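Local coordinates for protein possible prolidase (Bifidobacterium longum NCC2705, PDB 2P9B) that probably hydrolyses carbon-nitrogen bonds as a member of the amidohydrolase family, with a prolidase-like role suggested but not established, at residues 131-136 with 263-268; 276-281 with 289-294; 342-345 with 350-353. All coordinates share one frame; numbering follows the deposited sequence.

Overall arrangement
The three contacts lie in the amidohydrolase barrel, whose clan is that of the TIM barrels. Contacts 1 and 2 have centres about 12 Å apart and share neighbouring parallel strands: Ile264 of 263-264 probably bonds through its backbone N and O to Ala290 and Ile292 of 290-292. Contact 1 spans the barrel interior, whereas contact 2 packs a helix against the outer side of the strand. Contact 3, centred about 10 Å from contact 1, brings in Asp345, which with His77 and His79 may outline an empty metal site. Glu265 of contact 1 touches His77. Contacts 2 and 3, about 20 Å apart between centres, still meet where Ile292 packs on Gly343.

Contact 1: 131-136 with 263-268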
ATOM      1  N   THR A 131      -4.641   6.564   0.761  1.00  7.23           N
ATOM      2  CA  THR A 131      -3.354   6.646   1.430  1.00  8.79           C
ATOM      3  C   THR A 131      -2.420   5.709   0.683  1.00  8.25           C
ATOM      4  O   THR A 131      -2.811   4.598   0.327  1.00  9.12           O
ATOM      5  CB  THR A 131      -3.416   6.189   2.909  1.00  9.34           C
ATOM      6  OG1 THR A 131      -4.341   7.009   3.632  1.00 11.07           O
ATOM      7  CG2 THR A 131      -2.038   6.310   3.564  1.00 10.51           C
ATOM      8  N   ILE A 132      -1.201   6.168   0.429  1.00  9.04           N
ATOM      9  CA  ILE A 132      -0.217   5.352  -0.260  1.00  8.91           C
ATOM     10  C   ILE A 132       1.144   5.564   0.366  1.00  9.93           C
ATOM     11  O   ILE A 132       1.382   6.576   1.030  1.00 10.21           O
ATOM     12  CB  ILE A 132      -0.081   5.717  -1.780  1.00  8.99           C
ATOM     13  CG1 ILE A 132       0.440   7.151  -1.948  1.00 10.63           C
ATOM     14  CG2 ILE A 132      -1.410   5.539  -2.479  1.00 11.52           C
ATOM     15  CD1 ILE A 132       0.724   7.533  -3.404  1.00 10.58           C
ATOM     16  N   ARG A 133       2.022   4.586   0.181  1.00  9.00           N
ATOM     17  CA  ARG A 133       3.397   4.704   0.636  1.00  8.79           C
ATOM     18  C   ARG A 133       4.221   4.410  -0.600  1.00  9.11           C
ATOM     19  O   ARG A 133       4.006   3.393  -1.251  1.00  9.43           O
ATOM     20  CB  ARG A 133       3.767   3.677   1.708  1.00  8.49           C
ATOM     21  CG  ARG A 133       5.282   3.679   1.985  1.00  8.98           C
ATOM     22  CD  ARG A 133       5.695   2.717   3.086  1.00 10.30           C
ATOM     23  NE  ARG A 133       5.329   1.338   2.771  1.00 10.86           N
ATOM     24  CZ  ARG A 133       5.804   0.274   3.409  1.00 10.48           C
ATOM     25  NH1 ARG A 133       6.676   0.424   4.397  1.00 12.14           N
ATOM     26  NH2 ARG A 133       5.393  -0.944   3.069  1.00 11.34           N
ATOM     27  N   THR A 134       5.132   5.308  -0.956  1.00 10.23           N
ATOM     28  CA  THR A 134       5.990   5.024  -2.098  1.00 10.41           C
ATOM     29  C   THR A 134       7.212   4.321  -1.512  1.00 10.34           C
ATOM     30  O   THR A 134       7.588   4.571  -0.364  1.00 11.39           O
ATOM     31  CB  THR A 134       6.440   6.309  -2.845  1.00 10.15           C
ATOM     32  OG1 THR A 134       7.192   7.159  -1.966  1.00 12.33           O
ATOM     33  CG2 THR A 134       5.230   7.052  -3.383  1.00 11.14           C
ATOM     34  N   LEU A 135       7.808   3.416  -2.280  1.00 10.25           N
ATOM     35  CA  LEU A 135       8.989   2.706  -1.826  1.00 11.37           C
ATOM     36  C   LEU A 135      10.055   2.734  -2.907  1.00 12.99           C
ATOM     37  O   LEU A 135      10.445   1.698  -3.442  1.00 15.62           O
ATOM     38  CB  LEU A 135       8.645   1.258  -1.460  1.00 12.99           C
ATOM     39  CG  LEU A 135       7.781   1.135  -0.200  1.00 13.83           C
ATOM     40  CD1 LEU A 135       7.377  -0.320   0.029  1.00 14.45           C
ATOM     41  CD2 LEU A 135       8.568   1.691   0.986  1.00 13.16           C
ATOM     42  N   GLY A 136      10.516   3.936  -3.223  1.00 13.22           N
ATOM     43  CA  GLY A 136      11.540   4.095  -4.235  1.00 13.72           C
ATOM     44  C   GLY A 136      11.165   5.184  -5.212  1.00 12.82           C
ATOM     45  O   GLY A 136      10.534   4.919  -6.236  1.00 16.20           O
ATOM     46  N   THR A 263       8.566  -3.414   7.724  1.00 11.78           N
ATOM     47  CA  THR A 263       7.758  -4.139   6.752  1.00 11.57           C
ATOM     48  C   THR A 263       8.630  -4.901   5.772  1.00 11.80           C
ATOM     49  O   THR A 263       9.664  -4.404   5.323  1.00 12.34           O
ATOM     50  CB  THR A 263       6.843  -3.194   5.933  1.00 11.64           C
ATOM     51  OG1 THR A 263       7.646  -2.292   5.164  1.00 12.40           O
ATOM     52  CG2 THR A 263       5.927  -2.410   6.847  1.00 13.28           C
ATOM     53  N   ILE A 264       8.212  -6.119   5.460  1.00 11.07           N
ATOM     54  CA  ILE A 264       8.932  -6.941   4.501  1.00 10.60           C
ATOM     55  C   ILE A 264       8.082  -6.941   3.235  1.00 10.73           C
ATOM     56  O   ILE A 264       6.897  -7.275   3.292  1.00 11.44           O
ATOM     57  CB  ILE A 264       9.067  -8.398   4.990  1.00  9.84           C
ATOM     58  CG1 ILE A 264       9.884  -8.450   6.287  1.00 12.11           C
ATOM     59  CG2 ILE A 264       9.697  -9.260   3.893  1.00 11.68           C
ATOM     60  CD1 ILE A 264      11.329  -8.003   6.145  1.00 14.82           C
ATOM     61  N   GLU A 265       8.674  -6.547   2.109  1.00 11.79           N
ATOM     62  CA  GLU A 265       7.960  -6.533   0.835  1.00 12.48           C
ATOM     63  C   GLU A 265       8.332  -7.771   0.032  1.00 12.85           C
ATOM     64  O   GLU A 265       9.507  -8.120  -0.070  1.00 13.72           O
ATOM     65  CB  GLU A 265       8.291  -5.289   0.007  1.00 14.96           C
ATOM     66  CG  GLU A 265       7.516  -4.047   0.414  1.00 22.54           C
ATOM     67  CD  GLU A 265       7.890  -3.564   1.787  1.00 24.26           C
ATOM     68  OE1 GLU A 265       9.103  -3.374   2.025  1.00 29.37           O
ATOM     69  OE2 GLU A 265       6.983  -3.367   2.622  1.00 18.98           O
ATOM     70  N   HIS A 266       7.311  -8.406  -0.539  1.00 14.31           N
ATOM     71  CA  HIS A 266       7.436  -9.632  -1.329  1.00 15.63           C
ATOM     72  C   HIS A 266       7.539 -10.806  -0.360  1.00 15.13           C
ATOM     73  O   HIS A 266       6.572 -11.533  -0.150  1.00 15.77           O
ATOM     74  CB  HIS A 266       8.658  -9.578  -2.252  1.00 20.33           C
ATOM     75  CG  HIS A 266       8.546  -8.560  -3.346  1.00 25.89           C
ATOM     76  ND1 HIS A 266       8.509  -7.204  -3.102  1.00 30.90           N
ATOM     77  CD2 HIS A 266       8.461  -8.703  -4.689  1.00 30.92           C
ATOM     78  CE1 HIS A 266       8.407  -6.554  -4.250  1.00 31.85           C
ATOM     79  NE2 HIS A 266       8.376  -7.441  -5.228  1.00 33.65           N
ATOM     80  N   GLY A 267       8.711 -10.984   0.235  1.00 15.28           N
ATOM     81  CA  GLY A 267       8.871 -12.061   1.195  1.00 14.36           C
ATOM     82  C   GLY A 267       9.288 -13.392   0.607  1.00 14.86           C
ATOM     83  O   GLY A 267       9.610 -13.494  -0.575  1.00 15.26           O
ATOM     84  N   SER A 268       9.266 -14.421   1.444  1.00 14.83           N
ATOM     85  CA  SER A 268       9.670 -15.757   1.028  1.00 15.29           C
ATOM     86  C   SER A 268       8.961 -16.781   1.890  1.00 15.06           C
ATOM     87  O   SER A 268       8.150 -16.428   2.741  1.00 14.32           O
ATOM     88  CB  SER A 268      11.173 -15.916   1.234  1.00 17.74           C
ATOM     89  OG  SER A 268      11.485 -15.849   2.618  1.00 21.50           O
TER
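Arg133 reaches across from one strand end to meet Thr263 and Glu265 with the two terminal nitrogens of its guanidinium. Arg133 NH1 donates to Thr263 OG1 at 3.0 Å, a fairly straight bond (159°) lying almost in the guanidinium plane. Arg133 NH2 makes a salt bridge to Glu265 OE2 at 2.9 Å, but the N-H is badly aimed and the hydrogen bond is weak; guanidinium and carboxylate stand nearly perpendicular, 85° apart. Thr263 OG1 closes the triangle by donating to the syn lone pair of Glu265 OE2 at 2.8 Å. With CG anti to the backbone N (chi1 170°) and a single bend at chi3, the arginine chain spans this wide gap: even the nearest CA atoms, those of Leu135 and Glu265, are 9.7 Å apart. The tight part is this polar knot. The looser part is Leu135, whose CD1 lies over one guanidinium face toward its rim and comes 3.7 Å from Glu265 CD, by van der Waals contact alone. No solvent side appears, because all four touching residues are buried; the buried charges have further partners, Arg133 NE bonding to Ala76 O and Glu265 OE1 pairing with Lys203. The contact thus bridges strands 129-134 and 263-264 across the barrel interior, with strand 68-78 beside Leu135 and Glu265, and Ile292 of strand 290-292 touching both Arg133 and Glu265.

Contact 2: 276-281 with 289-294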
ATOM      1  N   GLY A 276       8.279 -15.920  14.381  1.00 17.73           N
ATOM      2  CA  GLY A 276       8.459 -15.322  15.688  1.00 17.72           C
ATOM      3  C   GLY A 276       9.075 -13.937  15.594  1.00 18.84           C
ATOM      4  O   GLY A 276       8.741 -13.058  16.392  1.00 17.58           O
HETATM    5  N   MSE A 277       9.967 -13.746  14.619  1.00 19.28           N
HETATM    6  CA  MSE A 277      10.639 -12.458  14.415  1.00 21.50           C
HETATM    7  C   MSE A 277       9.664 -11.388  13.902  1.00 20.84           C
HETATM    8  O   MSE A 277       9.858 -10.197  14.151  1.00 21.62           O
HETATM    9  CB  MSE A 277      11.824 -12.622  13.454  1.00 25.54           C
HETATM   10  CG  MSE A 277      12.851 -13.659  13.912  1.00 32.90           C
HETATM   11 SE   MSE A 277      14.476 -13.693  12.820  1.00 42.61          SE
HETATM   12  CE  MSE A 277      15.127 -11.951  13.387  1.00 35.72           C
ATOM     13  N   PHE A 278       8.615 -11.813  13.201  1.00 18.95           N
ATOM     14  CA  PHE A 278       7.586 -10.890  12.709  1.00 17.91           C
ATOM     15  C   PHE A 278       6.729 -10.466  13.908  1.00 17.91           C
ATOM     16  O   PHE A 278       6.507  -9.279  14.151  1.00 17.61           O
ATOM     17  CB  PHE A 278       6.675 -11.584  11.682  1.00 16.48           C
ATOM     18  CG  PHE A 278       7.137 -11.457  10.255  1.00 14.48           C
ATOM     19  CD1 PHE A 278       6.957 -10.267   9.555  1.00 13.64           C
ATOM     20  CD2 PHE A 278       7.729 -12.533   9.601  1.00 15.29           C
ATOM     21  CE1 PHE A 278       7.357 -10.150   8.220  1.00 13.11           C
ATOM     22  CE2 PHE A 278       8.133 -12.430   8.267  1.00 14.31           C
ATOM     23  CZ  PHE A 278       7.944 -11.233   7.576  1.00 13.95           C
ATOM     24  N   ARG A 279       6.263 -11.459  14.660  1.00 18.87           N
ATOM     25  CA  ARG A 279       5.409 -11.229  15.830  1.00 19.67           C
ATOM     26  C   ARG A 279       5.990 -10.303  16.879  1.00 20.42           C
ATOM     27  O   ARG A 279       5.307  -9.407  17.375  1.00 22.03           O
ATOM     28  CB  ARG A 279       5.059 -12.556  16.508  1.00 21.93           C
ATOM     29  CG  ARG A 279       3.898 -13.290  15.888  1.00 26.77           C
ATOM     30  CD  ARG A 279       3.639 -14.590  16.624  1.00 28.33           C
ATOM     31  NE  ARG A 279       2.630 -15.400  15.954  1.00 29.71           N
ATOM     32  CZ  ARG A 279       2.659 -16.726  15.906  1.00 32.70           C
ATOM     33  NH1 ARG A 279       3.651 -17.390  16.490  1.00 34.44           N
ATOM     34  NH2 ARG A 279       1.703 -17.390  15.276  1.00 33.81           N
ATOM     35  N   HIS A 280       7.246 -10.541  17.237  1.00 20.25           N
ATOM     36  CA  HIS A 280       7.925  -9.732  18.239  1.00 21.20           C
ATOM     37  C   HIS A 280       9.308  -9.362  17.737  1.00 19.86           C
ATOM     38  O   HIS A 280      10.215 -10.191  17.713  1.00 20.28           O
ATOM     39  CB  HIS A 280       8.039 -10.506  19.558  1.00 23.86           C
ATOM     40  CG  HIS A 280       6.716 -10.902  20.139  1.00 25.86           C
ATOM     41  ND1 HIS A 280       5.785  -9.981  20.566  1.00 28.39           N
ATOM     42  CD2 HIS A 280       6.165 -12.121  20.352  1.00 27.72           C
ATOM     43  CE1 HIS A 280       4.715 -10.615  21.017  1.00 28.89           C
ATOM     44  NE2 HIS A 280       4.921 -11.915  20.897  1.00 29.15           N
ATOM     45  N   ASN A 281       9.454  -8.109  17.328  1.00 19.48           N
ATOM     46  CA  ASN A 281      10.719  -7.604  16.817  1.00 18.44           C
ATOM     47  C   ASN A 281      11.117  -6.430  17.702  1.00 18.73           C
ATOM     48  O   ASN A 281      10.653  -5.310  17.506  1.00 17.70           O
ATOM     49  CB  ASN A 281      10.545  -7.131  15.376  1.00 18.20           C
ATOM     50  CG  ASN A 281      11.862  -6.866  14.694  1.00 17.96           C
ATOM     51  OD1 ASN A 281      12.856  -6.537  15.342  1.00 17.64           O
ATOM     52  ND2 ASN A 281      11.877  -6.995  13.377  1.00 16.59           N
ATOM     53  N   SER A 289       6.919  -6.641  13.065  1.00 14.05           N
ATOM     54  CA  SER A 289       7.141  -6.403  11.647  1.00 12.94           C
ATOM     55  C   SER A 289       5.923  -6.922  10.907  1.00 12.54           C
ATOM     56  O   SER A 289       5.225  -7.806  11.396  1.00 13.92           O
ATOM     57  CB  SER A 289       8.406  -7.120  11.174  1.00 14.30           C
ATOM     58  OG  SER A 289       9.556  -6.532  11.753  1.00 13.37           O
ATOM     59  N   ALA A 290       5.650  -6.352   9.739  1.00 11.78           N
ATOM     60  CA  ALA A 290       4.505  -6.774   8.952  1.00 11.68           C
ATOM     61  C   ALA A 290       4.970  -7.260   7.589  1.00 11.53           C
ATOM     62  O   ALA A 290       6.074  -6.945   7.155  1.00 12.39           O
ATOM     63  CB  ALA A 290       3.522  -5.614   8.786  1.00 10.59           C
ATOM     64  N   LEU A 291       4.122  -8.038   6.929  1.00 11.78           N
ATOM     65  CA  LEU A 291       4.435  -8.564   5.605  1.00 11.53           C
ATOM     66  C   LEU A 291       3.534  -7.927   4.548  1.00  9.94           C
ATOM     67  O   LEU A 291       2.327  -7.817   4.748  1.00 11.09           O
ATOM     68  CB  LEU A 291       4.231 -10.079   5.592  1.00 10.65           C
ATOM     69  CG  LEU A 291       4.374 -10.783   4.239  1.00 11.53           C
ATOM     70  CD1 LEU A 291       5.812 -10.700   3.754  1.00 13.54           C
ATOM     71  CD2 LEU A 291       3.952 -12.228   4.374  1.00 12.99           C
ATOM     72  N   ILE A 292       4.126  -7.497   3.431  1.00 11.14           N
ATOM     73  CA  ILE A 292       3.371  -6.911   2.315  1.00 10.53           C
ATOM     74  C   ILE A 292       3.730  -7.807   1.122  1.00 10.90           C
ATOM     75  O   ILE A 292       4.659  -7.514   0.376  1.00 12.35           O
ATOM     76  CB  ILE A 292       3.817  -5.454   1.997  1.00 11.57           C
ATOM     77  CG1 ILE A 292       3.850  -4.610   3.279  1.00 12.27           C
ATOM     78  CG2 ILE A 292       2.823  -4.805   1.017  1.00 11.93           C
ATOM     79  CD1 ILE A 292       2.504  -4.407   3.918  1.00 14.04           C
ATOM     80  N   PRO A 293       2.993  -8.916   0.930  1.00 11.78           N
ATOM     81  CA  PRO A 293       3.253  -9.860  -0.165  1.00 12.23           C
ATOM     82  C   PRO A 293       3.426  -9.294  -1.570  1.00 12.26           C
ATOM     83  O   PRO A 293       4.235  -9.806  -2.343  1.00 14.02           O
ATOM     84  CB  PRO A 293       2.068 -10.824  -0.085  1.00 13.88           C
ATOM     85  CG  PRO A 293       1.700 -10.792   1.365  1.00 14.41           C
ATOM     86  CD  PRO A 293       1.787  -9.314   1.678  1.00 11.34           C
ATOM     87  N   THR A 294       2.668  -8.255  -1.904  1.00 13.08           N
ATOM     88  CA  THR A 294       2.728  -7.655  -3.236  1.00 13.49           C
ATOM     89  C   THR A 294       2.630  -8.732  -4.321  1.00 13.04           C
ATOM     90  O   THR A 294       3.421  -8.763  -5.264  1.00 13.30           O
ATOM     91  CB  THR A 294       4.030  -6.840  -3.445  1.00 16.55           C
ATOM     92  OG1 THR A 294       5.143  -7.728  -3.580  1.00 22.12           O
ATOM     93  CG2 THR A 294       4.281  -5.927  -2.257  1.00 15.18           C
TER
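Phe278, near the end of helix 272-279, lays its ring edge along the backbone of Ser289 and Ala290. To start the walk, CB of Phe278 is 4.1 Å from Ser289 O. The first torsion lies off the staggered value (chi1 -91°), with CG roughly anti to the carbonyl carbon, and the ring ends up beside the strand. CD1 of Phe278 is the next atom to touch: it sits 3.5 Å from Ser289 O and also packs against the CB of that serine. One bond farther along the same edge, CE1 of Phe278 meets Ala290 O at 3.6 Å, in the plane of the ring, and reaches Leu291 CB at 4.1 Å, where the contact turns apolar. At the tip, CZ of Phe278 comes 3.6 Å from CG1 of Ile264 on the neighbouring strand; Leu257 and Leu338 also touch the ring.

The backbone of the same residue fastens the other end. Ser289 N donates to Phe278 O at 2.9 Å, almost straight at 175°, entering in the plane of the carbonyl at a lone pair. Next to it, Asn281 ND2 donates to Ser289 OG at 2.9 Å, the hydroxyl lying 24° out of the amide plane. Both partners are held from elsewhere too: Ser289 OG bonds to Val261 O and Asn281 ND2 to Leu257 O, tying the turn to helix 250-259 and the approach to strand 263-264. Together these bonds and the phenyl edge join helix to strand in a beta-alpha-beta unit, 263-264, 272-279 and 290-292, the repeating element of a TIM barrel.

Contact 3: 342-345 with 350-353; sequences VGTD and FVPQ
Val351 points its branched side chain at the backbone carbonyls of Thr344 and Asp345, while the threonine side chain lies aslant to it. The closest approach is Val351 CG1 to Thr344 O, 3.2 Å, a snug fit of methyl against carbonyl oxygen. That methyl stands anti to the backbone N (chi1 -174°), which turns it toward Thr344, where it faces both the carbonyl oxygen and the hydroxyl; OG1 of Thr344 lies 3.7 Å from CG1 of Val351. CB of Val351 faces the next carbonyl, 3.7 Å from Asp345 O, and CG2 stands somewhat farther off from both oxygens. Thr344 O and Asp345 O are buried here without a polar partner, so the valine covers them with hydrocarbon.

A water supplies the polar link beside this packing. It sits 2.9 Å from Thr344 OG1 and donates to Pro352 O at 2.7 Å, bridging the two segments where no direct hydrogen bond does. The hydroxyl also bonds to Asn75 ND2, which ties the threonine to strand 68-78. Trimming Val351 to an alanine removes both methyls and would probably leave Thr344 O without its closest cover, Asp345 O less well covered, and a gap beside the threonine hydroxyl.

Asp345 itself turns its carboxylate elsewhere, near His79 and against His266. With His77 and His79 it may outline an empty metal site, as an aspartate following a late barrel strand does in amidohydrolases; the chain folds back on itself just past that possible ligand, at what is probably the active-site end of the barrel.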
ATOM      1  N   VAL A 342      -1.614  -4.743   2.233  1.00  9.94           N
ATOM      2  CA  VAL A 342      -1.872  -4.743   0.800  1.00  9.33           C
ATOM      3  C   VAL A 342      -0.999  -3.691   0.119  1.00 10.74           C
ATOM      4  O   VAL A 342      -1.070  -2.500   0.432  1.00 11.20           O
ATOM      5  CB  VAL A 342      -3.364  -4.438   0.518  1.00 11.12           C
ATOM      6  CG1 VAL A 342      -3.571  -4.101  -0.946  1.00 11.57           C
ATOM      7  CG2 VAL A 342      -4.214  -5.644   0.900  1.00 12.26           C
ATOM      8  N   GLY A 343      -0.168  -4.154  -0.806  1.00  9.94           N
ATOM      9  CA  GLY A 343       0.715  -3.280  -1.560  1.00 11.01           C
ATOM     10  C   GLY A 343       0.843  -3.978  -2.898  1.00 11.61           C
ATOM     11  O   GLY A 343       0.648  -5.189  -2.959  1.00 11.60           O
ATOM     12  N   THR A 344       1.166  -3.253  -3.966  1.00 11.14           N
ATOM     13  CA  THR A 344       1.248  -3.912  -5.266  1.00  9.66           C
ATOM     14  C   THR A 344       2.483  -3.645  -6.113  1.00 11.90           C
ATOM     15  O   THR A 344       2.690  -4.322  -7.115  1.00 12.30           O
ATOM     16  CB  THR A 344       0.037  -3.553  -6.135  1.00 10.01           C
ATOM     17  OG1 THR A 344       0.051  -2.148  -6.408  1.00  9.41           O
ATOM     18  CG2 THR A 344      -1.252  -3.922  -5.422  1.00 11.33           C
ATOM     19  N   ASP A 345       3.286  -2.662  -5.718  1.00 11.61           N
ATOM     20  CA  ASP A 345       4.488  -2.277  -6.462  1.00 13.10           C
ATOM     21  C   ASP A 345       4.070  -1.636  -7.792  1.00 13.13           C
ATOM     22  O   ASP A 345       4.533  -2.037  -8.859  1.00 14.92           O
ATOM     23  CB  ASP A 345       5.384  -3.495  -6.731  1.00 15.14           C
ATOM     24  CG  ASP A 345       6.854  -3.123  -6.856  1.00 20.08           C
ATOM     25  OD1 ASP A 345       7.155  -1.926  -7.043  1.00 19.72           O
ATOM     26  OD2 ASP A 345       7.713  -4.028  -6.770  1.00 22.63           O
ATOM     27  N   PHE A 350       3.504  -4.516 -15.633  1.00 25.11           N
ATOM     28  CA  PHE A 350       2.244  -5.232 -15.474  1.00 21.33           C
ATOM     29  C   PHE A 350       1.501  -5.002 -14.159  1.00 17.67           C
ATOM     30  O   PHE A 350       0.703  -5.836 -13.736  1.00 15.77           O
ATOM     31  CB  PHE A 350       2.473  -6.728 -15.700  1.00 24.28           C
ATOM     32  CG  PHE A 350       2.905  -7.064 -17.101  1.00 27.44           C
ATOM     33  CD1 PHE A 350       2.013  -6.951 -18.164  1.00 28.64           C
ATOM     34  CD2 PHE A 350       4.216  -7.447 -17.366  1.00 29.27           C
ATOM     35  CE1 PHE A 350       2.418  -7.214 -19.473  1.00 30.46           C
ATOM     36  CE2 PHE A 350       4.633  -7.713 -18.672  1.00 30.75           C
ATOM     37  CZ  PHE A 350       3.732  -7.594 -19.726  1.00 30.93           C
ATOM     38  N   VAL A 351       1.766  -3.869 -13.515  1.00 15.83           N
ATOM     39  CA  VAL A 351       1.074  -3.526 -12.271  1.00 15.06           C
ATOM     40  C   VAL A 351       0.515  -2.116 -12.434  1.00 13.28           C
ATOM     41  O   VAL A 351       1.177  -1.127 -12.124  1.00 13.49           O
ATOM     42  CB  VAL A 351       2.006  -3.549 -11.046  1.00 15.22           C
ATOM     43  CG1 VAL A 351       1.185  -3.340  -9.773  1.00 14.68           C
ATOM     44  CG2 VAL A 351       2.769  -4.868 -10.981  1.00 15.76           C
ATOM     45  N   PRO A 352      -0.721  -2.009 -12.930  1.00 13.06           N
ATOM     46  CA  PRO A 352      -1.355  -0.706 -13.135  1.00 12.77           C
ATOM     47  C   PRO A 352      -1.479   0.103 -11.852  1.00 12.46           C
ATOM     48  O   PRO A 352      -1.677  -0.457 -10.773  1.00 13.79           O
ATOM     49  CB  PRO A 352      -2.715  -1.078 -13.712  1.00 14.24           C
ATOM     50  CG  PRO A 352      -2.426  -2.351 -14.460  1.00 13.73           C
ATOM     51  CD  PRO A 352      -1.562  -3.091 -13.473  1.00 13.21           C
ATOM     52  N   GLN A 353      -1.368   1.418 -11.985  1.00 11.83           N
ATOM     53  CA  GLN A 353      -1.481   2.322 -10.843  1.00 11.38           C
ATOM     54  C   GLN A 353      -2.885   2.237 -10.253  1.00 12.72           C
ATOM     55  O   GLN A 353      -3.087   2.498  -9.070  1.00 13.32           O
ATOM     56  CB  GLN A 353      -1.224   3.771 -11.280  1.00 11.25           C
ATOM     57  CG  GLN A 353       0.193   4.053 -11.778  1.00 11.09           C
ATOM     58  CD  GLN A 353       1.205   4.154 -10.652  1.00 11.17           C
ATOM     59  OE1 GLN A 353       0.867   3.986  -9.476  1.00 13.95           O
ATOM     60  NE2 GLN A 353       2.459   4.434 -11.007  1.00 11.31           N
TER
HETATM   61  O   HOH W   1      -1.777  -1.993  -8.594  1.00 12.53           O